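Local coordinates for flagellar motor switch protein FliG (Aquifex aeolicus, PDB 3HJL), which probably forms part of the rotor-mounted switch complex at the base of the flagellum, which sets the direction of flagellar rotation, at residues A[198-204]-A[232-237]; A[264-268]-A[297-301]. All blocks are in the same frame, centred on the assembly; numbering follows the deposited sequence.

Contact 1 of 2, residues A[198-204]-A[232-237]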
ATOM      1  N   GLU A 198     -11.962   8.900 -18.079  1.00 61.09           N
ATOM      2  CA  GLU A 198     -11.162  10.075 -17.733  1.00 66.38           C
ATOM      3  C   GLU A 198     -12.024  11.014 -16.899  1.00 52.81           C
ATOM      4  O   GLU A 198     -12.636  11.949 -17.416  1.00 50.20           O
ATOM      5  CB  GLU A 198     -10.619  10.768 -18.991  1.00 68.22           C
ATOM      6  CG  GLU A 198      -9.571  11.833 -18.702  1.00 71.11           C
ATOM      7  CD  GLU A 198      -8.926  12.394 -19.966  1.00 77.14           C
ATOM      8  OE1 GLU A 198      -7.680  12.448 -20.006  1.00 90.22           O
ATOM      9  OE2 GLU A 198      -9.651  12.759 -20.923  1.00 71.04           O
ATOM     10  N   GLY A 199     -12.078  10.728 -15.604  1.00 51.50           N
ATOM     11  CA  GLY A 199     -12.906  11.471 -14.649  1.00 58.98           C
ATOM     12  C   GLY A 199     -12.749  12.982 -14.631  1.00 59.25           C
ATOM     13  O   GLY A 199     -13.740  13.706 -14.490  1.00 59.22           O
ATOM     14  N   THR A 200     -11.509  13.460 -14.750  1.00 60.22           N
ATOM     15  CA  THR A 200     -11.239  14.906 -14.833  1.00 58.97           C
ATOM     16  C   THR A 200     -11.925  15.538 -16.057  1.00 63.02           C
ATOM     17  O   THR A 200     -12.452  16.650 -15.969  1.00 66.52           O
ATOM     18  CB  THR A 200      -9.723  15.201 -14.882  1.00 60.41           C
ATOM     19  OG1 THR A 200      -9.100  14.358 -15.857  1.00 63.39           O
ATOM     20  CG2 THR A 200      -9.091  14.939 -13.534  1.00 54.62           C
ATOM     21  N   ALA A 201     -11.954  14.799 -17.170  1.00 65.17           N
ATOM     22  CA  ALA A 201     -12.620  15.241 -18.398  1.00 66.01           C
ATOM     23  C   ALA A 201     -14.139  15.246 -18.249  1.00 61.34           C
ATOM     24  O   ALA A 201     -14.797  16.212 -18.629  1.00 69.08           O
ATOM     25  CB  ALA A 201     -12.207  14.359 -19.581  1.00 55.19           C
ATOM     26  N   VAL A 202     -14.687  14.158 -17.714  1.00 67.24           N
ATOM     27  CA  VAL A 202     -16.136  14.042 -17.481  1.00 58.11           C
ATOM     28  C   VAL A 202     -16.623  15.151 -16.525  1.00 59.68           C
ATOM     29  O   VAL A 202     -17.610  15.831 -16.810  1.00 62.44           O
ATOM     30  CB  VAL A 202     -16.505  12.640 -16.928  1.00 56.42           C
ATOM     31  CG1 VAL A 202     -17.986  12.568 -16.559  1.00 51.91           C
ATOM     32  CG2 VAL A 202     -16.142  11.527 -17.957  1.00 48.19           C
ATOM     33  N   ALA A 203     -15.882  15.362 -15.433  1.00 60.78           N
ATOM     34  CA  ALA A 203     -16.162  16.438 -14.472  1.00 65.53           C
ATOM     35  C   ALA A 203     -16.086  17.829 -15.122  1.00 67.19           C
ATOM     36  O   ALA A 203     -16.894  18.709 -14.821  1.00 65.16           O
ATOM     37  CB  ALA A 203     -15.186  16.357 -13.288  1.00 64.66           C
ATOM     38  N   ALA A 204     -15.118  18.008 -16.017  1.00 68.05           N
ATOM     39  CA  ALA A 204     -14.948  19.255 -16.763  1.00 58.03           C
ATOM     40  C   ALA A 204     -16.155  19.607 -17.658  1.00 66.50           C
ATOM     41  O   ALA A 204     -16.581  20.765 -17.678  1.00 74.28           O
ATOM     42  CB  ALA A 204     -13.688  19.178 -17.594  1.00 62.07           C
ATOM     43  N   ARG A 232      -6.232  20.136 -12.282  1.00 71.15           N
ATOM     44  CA  ARG A 232      -6.366  19.077 -13.293  1.00 73.79           C
ATOM     45  C   ARG A 232      -7.741  19.092 -13.962  1.00 67.70           C
ATOM     46  O   ARG A 232      -7.848  18.790 -15.152  1.00 69.29           O
ATOM     47  CB  ARG A 232      -6.061  17.694 -12.702  1.00 77.02           C
ATOM     48  CG  ARG A 232      -4.580  17.503 -12.381  1.00 80.92           C
ATOM     49  CD  ARG A 232      -4.221  16.082 -11.948  1.00 82.27           C
ATOM     50  NE  ARG A 232      -5.158  15.515 -10.965  1.00 82.42           N
ATOM     51  CZ  ARG A 232      -6.086  14.578 -11.207  1.00 86.23           C
ATOM     52  NH1 ARG A 232      -6.244  14.022 -12.415  1.00 87.28           N
ATOM     53  NH2 ARG A 232      -6.865  14.164 -10.207  1.00 89.34           N
ATOM     54  N   ILE A 233      -8.778  19.464 -13.204  1.00 63.52           N
ATOM     55  CA  ILE A 233     -10.117  19.644 -13.765  1.00 64.67           C
ATOM     56  C   ILE A 233     -10.150  20.842 -14.721  1.00 65.35           C
ATOM     57  O   ILE A 233     -10.654  20.716 -15.839  1.00 68.88           O
ATOM     58  CB  ILE A 233     -11.208  19.833 -12.667  1.00 67.32           C
ATOM     59  CG1 ILE A 233     -11.389  18.552 -11.846  1.00 69.17           C
ATOM     60  CG2 ILE A 233     -12.551  20.195 -13.301  1.00 60.86           C
ATOM     61  CD1 ILE A 233     -12.171  18.761 -10.568  1.00 63.72           C
ATOM     62  N   ARG A 234      -9.588  21.979 -14.290  1.00 65.22           N
ATOM     63  CA  ARG A 234      -9.577  23.212 -15.107  1.00 62.06           C
ATOM     64  C   ARG A 234      -8.815  23.046 -16.423  1.00 63.00           C
ATOM     65  O   ARG A 234      -9.181  23.654 -17.422  1.00 69.85           O
ATOM     66  CB  ARG A 234      -8.988  24.406 -14.342  1.00 60.59           C
ATOM     67  CG  ARG A 234      -9.693  24.766 -13.036  1.00 59.37           C
ATOM     68  CD  ARG A 234      -9.272  26.146 -12.530  1.00 62.76           C
ATOM     69  NE  ARG A 234     -10.378  27.108 -12.620  1.00 63.77           N
ATOM     70  CZ  ARG A 234     -11.232  27.407 -11.630  1.00 64.63           C
ATOM     71  NH1 ARG A 234     -11.120  26.870 -10.403  1.00 68.43           N
ATOM     72  NH2 ARG A 234     -12.208  28.278 -11.860  1.00 64.73           N
ATOM     73  N   GLU A 235      -7.729  22.271 -16.399  1.00 66.58           N
ATOM     74  CA  GLU A 235      -6.985  21.904 -17.617  1.00 61.53           C
ATOM     75  C   GLU A 235      -7.892  21.229 -18.661  1.00 57.49           C
ATOM     76  O   GLU A 235      -7.780  21.502 -19.855  1.00 72.57           O
ATOM     77  CB  GLU A 235      -5.816  20.974 -17.270  1.00 56.96           C
ATOM     78  CG  GLU A 235      -4.646  21.684 -16.582  1.00 61.53           C
ATOM     79  CD  GLU A 235      -3.539  20.732 -16.123  1.00 64.24           C
ATOM     80  OE1 GLU A 235      -3.719  19.492 -16.217  1.00 62.86           O
ATOM     81  OE2 GLU A 235      -2.483  21.234 -15.666  1.00 61.30           O
ATOM     82  N   LYS A 236      -8.801  20.383 -18.197  1.00 62.30           N
ATOM     83  CA  LYS A 236      -9.761  19.712 -19.075  1.00 66.06           C
ATOM     84  C   LYS A 236     -10.949  20.593 -19.492  1.00 63.15           C
ATOM     85  O   LYS A 236     -11.614  20.279 -20.489  1.00 58.20           O
ATOM     86  CB  LYS A 236     -10.276  18.437 -18.410  1.00 65.64           C
ATOM     87  CG  LYS A 236      -9.191  17.412 -18.072  1.00 64.41           C
ATOM     88  CD  LYS A 236      -8.522  16.866 -19.307  1.00 59.25           C
ATOM     89  CE  LYS A 236      -7.655  15.686 -18.976  1.00 62.82           C
ATOM     90  NZ  LYS A 236      -6.993  15.182 -20.199  1.00 72.21           N
ATOM     91  N   MET A 237     -11.228  21.663 -18.730  1.00 66.95           N
ATOM     92  CA  MET A 237     -12.327  22.605 -19.048  1.00 64.18           C
ATOM     93  C   MET A 237     -12.047  23.461 -20.288  1.00 59.68           C
ATOM     94  O   MET A 237     -12.984  23.861 -20.985  1.00 65.51           O
ATOM     95  CB  MET A 237     -12.665  23.497 -17.845  1.00 63.04           C
ATOM     96  CG  MET A 237     -13.417  22.768 -16.717  1.00 63.09           C
ATOM     97  SD  MET A 237     -13.538  23.723 -15.180  1.00 68.55           S
ATOM     98  CE  MET A 237     -14.410  25.191 -15.725  1.00 66.43           C
TER
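Lys-236 reaches across to Glu-198 and closes a salt bridge, Lys-236 NZ donating to Glu-198 OE1 over 2.8 Å. The ammonium comes down on the carboxylate from above, 60° out of its plane, and the two side chains cross at about a right angle. Both are solvent-exposed. Glu-198 occupies the N-cap position of helix 199-209, and its extended chain carries the carboxylate out to the lysine.

The aliphatic part of Lys-236 supplies much of the van der Waals packing. Bent at chi2 (-65°), the chain lies along the first turn of the other helix: Lys-236 CE is 3.7 Å from Thr-200 OG1, and Lys-236 CB packs 3.6 Å from Ala-204 CB. The same methyl of Ala-204, which is buried, also meets Met-237 CG at 3.7 Å. With Thr-200, Ala-201 and Ala-204 at the interface, the axes of the short segments 199-204 and 232-237 approach to 8.0 Å at a crossing angle of -63°, consistent with the all-helical, armadillo-type superhelical build of FliG. On the other flank Arg-232, bent at chi3, brings its guanidinium obliquely up to Thr-200, with Arg-232 NH1 3.2 Å from Thr-200 CG2; the two side chains meet crosswise.

Ile-233 and Met-237 also touch Leu-219 of helix 212-225, which links the pair to the intervening helix. The carbonyl O of Met-237 accepts a hydrogen bond from Asn-208 ND2, near the end of helix 199-209.

Contact 2 of 2, residues A[264-268]-A[297-301]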
ATOM      1  N   MET A 264       3.933  28.705 -33.465  1.00 59.08           N
ATOM      2  CA  MET A 264       4.401  27.843 -34.555  1.00 62.43           C
ATOM      3  C   MET A 264       4.558  26.401 -34.104  1.00 60.24           C
ATOM      4  O   MET A 264       4.049  25.486 -34.754  1.00 62.00           O
ATOM      5  CB  MET A 264       5.755  28.322 -35.095  1.00 68.22           C
ATOM      6  CG  MET A 264       5.659  29.420 -36.137  1.00 70.05           C
ATOM      7  SD  MET A 264       7.216  29.954 -36.867  1.00 75.96           S
ATOM      8  CE  MET A 264       8.184  28.465 -36.832  1.00 79.93           C
ATOM      9  N   ILE A 265       5.285  26.222 -32.999  1.00 59.64           N
ATOM     10  CA  ILE A 265       5.565  24.903 -32.421  1.00 62.08           C
ATOM     11  C   ILE A 265       4.277  24.193 -32.000  1.00 57.24           C
ATOM     12  O   ILE A 265       4.098  23.007 -32.291  1.00 59.08           O
ATOM     13  CB  ILE A 265       6.525  25.015 -31.200  1.00 65.04           C
ATOM     14  CG1 ILE A 265       7.932  25.448 -31.649  1.00 66.35           C
ATOM     15  CG2 ILE A 265       6.625  23.673 -30.458  1.00 56.91           C
ATOM     16  CD1 ILE A 265       8.730  24.339 -32.327  1.00 73.42           C
ATOM     17  N   ALA A 266       3.391  24.931 -31.324  1.00 55.09           N
ATOM     18  CA  ALA A 266       2.065  24.434 -30.921  1.00 57.91           C
ATOM     19  C   ALA A 266       1.244  23.936 -32.099  1.00 53.83           C
ATOM     20  O   ALA A 266       0.532  22.931 -31.983  1.00 59.15           O
ATOM     21  CB  ALA A 266       1.289  25.523 -30.197  1.00 53.01           C
ATOM     22  N   LEU A 267       1.318  24.663 -33.213  1.00 55.19           N
ATOM     23  CA  LEU A 267       0.552  24.323 -34.408  1.00 56.67           C
ATOM     24  C   LEU A 267       1.106  23.148 -35.219  1.00 52.54           C
ATOM     25  O   LEU A 267       0.400  22.622 -36.060  1.00 59.27           O
ATOM     26  CB  LEU A 267       0.338  25.556 -35.291  1.00 52.16           C
ATOM     27  CG  LEU A 267      -0.607  26.639 -34.735  1.00 57.71           C
ATOM     28  CD1 LEU A 267      -0.672  27.792 -35.679  1.00 52.02           C
ATOM     29  CD2 LEU A 267      -2.014  26.114 -34.480  1.00 59.13           C
ATOM     30  N   LEU A 268       2.343  22.721 -34.951  1.00 61.04           N
ATOM     31  CA  LEU A 268       2.913  21.536 -35.624  1.00 64.74           C
ATOM     32  C   LEU A 268       2.095  20.280 -35.340  1.00 64.07           C
ATOM     33  O   LEU A 268       1.856  19.479 -36.242  1.00 70.98           O
ATOM     34  CB  LEU A 268       4.368  21.283 -35.196  1.00 63.25           C
ATOM     35  CG  LEU A 268       5.455  22.228 -35.688  1.00 58.88           C
ATOM     36  CD1 LEU A 268       6.786  21.836 -35.057  1.00 56.54           C
ATOM     37  CD2 LEU A 268       5.556  22.189 -37.211  1.00 58.15           C
ATOM     38  N   LEU A 297      11.657  24.914 -38.901  1.00 79.14           N
ATOM     39  CA  LEU A 297      11.938  24.361 -37.570  1.00 75.55           C
ATOM     40  C   LEU A 297      12.574  22.962 -37.577  1.00 76.47           C
ATOM     41  O   LEU A 297      13.408  22.656 -36.722  1.00 75.67           O
ATOM     42  CB  LEU A 297      10.655  24.318 -36.732  1.00 73.17           C
ATOM     43  CG  LEU A 297      10.026  25.652 -36.329  1.00 70.21           C
ATOM     44  CD1 LEU A 297       8.651  25.415 -35.736  1.00 66.17           C
ATOM     45  CD2 LEU A 297      10.917  26.423 -35.349  1.00 71.33           C
ATOM     46  N   GLY A 298      12.159  22.110 -38.515  1.00 74.03           N
ATOM     47  CA  GLY A 298      12.672  20.744 -38.587  1.00 71.01           C
ATOM     48  C   GLY A 298      11.999  19.870 -37.537  1.00 71.82           C
ATOM     49  O   GLY A 298      10.928  20.227 -37.037  1.00 73.70           O
ATOM     50  N   PRO A 299      12.628  18.731 -37.173  1.00 71.41           N
ATOM     51  CA  PRO A 299      11.978  17.809 -36.231  1.00 70.03           C
ATOM     52  C   PRO A 299      11.917  18.337 -34.792  1.00 63.69           C
ATOM     53  O   PRO A 299      12.955  18.546 -34.167  1.00 73.62           O
ATOM     54  CB  PRO A 299      12.849  16.554 -36.311  1.00 72.10           C
ATOM     55  CG  PRO A 299      14.194  17.048 -36.711  1.00 72.74           C
ATOM     56  CD  PRO A 299      13.959  18.245 -37.591  1.00 72.12           C
ATOM     57  N   VAL A 300      10.699  18.553 -34.299  1.00 64.07           N
ATOM     58  CA  VAL A 300      10.446  19.070 -32.950  1.00 62.89           C
ATOM     59  C   VAL A 300       9.812  17.967 -32.114  1.00 62.49           C
ATOM     60  O   VAL A 300       8.886  17.304 -32.578  1.00 64.48           O
ATOM     61  CB  VAL A 300       9.474  20.268 -32.997  1.00 60.61           C
ATOM     62  CG1 VAL A 300       9.111  20.718 -31.596  1.00 60.06           C
ATOM     63  CG2 VAL A 300      10.084  21.420 -33.806  1.00 57.71           C
ATOM     64  N   LYS A 301      10.330  17.758 -30.900  1.00 67.91           N
ATOM     65  CA  LYS A 301       9.805  16.732 -29.978  1.00 58.16           C
ATOM     66  C   LYS A 301       8.329  16.939 -29.666  1.00 58.18           C
ATOM     67  O   LYS A 301       7.873  18.084 -29.552  1.00 62.43           O
ATOM     68  CB  LYS A 301      10.568  16.749 -28.652  1.00 58.10           C
ATOM     69  CG  LYS A 301      11.889  16.026 -28.673  1.00 60.76           C
ATOM     70  CD  LYS A 301      12.565  16.102 -27.306  1.00 64.09           C
ATOM     71  CE  LYS A 301      13.479  14.916 -27.061  1.00 70.06           C
ATOM     72  NZ  LYS A 301      12.737  13.618 -26.891  1.00 74.75           N
TER
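Ile-265 pushes its CD1 between Leu-297 and Val-300, with Ile-265 CD1 3.6 Å from Leu-297 CD1 and 3.5 Å from Val-300 CG2. CG1 is set anti to the carbonyl carbon (chi1 -68°), and a second bend at chi2 (-75°) brings this methyl round to the loop. Leu-297 CD1 is in turn a bump: it enters the hollow between Ile-265 and Met-264, and Met-264 CE closes on Leu-297 CD1 at 3.3 Å. Val-300 CG2 fits in the same way between Ile-265 CD1 and Leu-268 CD1, the latter 3.6 Å away, with the leucine and valine side chains crossing at about a right angle. The contacts across are all between apolar side chains, with methyls interlocking. An alanine in place of Ile-265 would probably open a gap between Leu-297 and Val-300, leaving Val-300 with Leu-268 and Leu-297 chiefly with Met-264. At Gly-298 the backbone leaves helical geometry with positive phi (78°); the chain turns there, and Val-300 again faces the helix. Within the FliG C-terminal domain, the loop joining helices 284-296 and 302-320 thus packs onto helix 260-268, which touches both: Phe-290, Asp-293 and Met-294 meet Met-264, while Ala-308 and Ile-305 lie against Ile-265 and Leu-268 respectively.

Overall arrangement
From the N terminus the chain passes through the helices of the N-terminal and middle regions before reaching contact 1, where helix 199-209 meets helix 227-237; the 27 residues between its segments, mostly helix, form a closed loop that includes helix 212-225. Contact 2 begins only after this loop is complete. It closes a second loop, running from helix 260-268 through helices 272-279 and 284-296 to the link before helix 302-320. The two loops therefore follow in series, neither nesting nor crossing. The centres of contacts 1 and 2 lie about 26 Å apart, and the contacts do not touch. Helix 302-320 touches both neighbourhoods, Arg-317 packing on Arg-234 and Glu-235 of segment 232-237, Ala-308 on Ile-265.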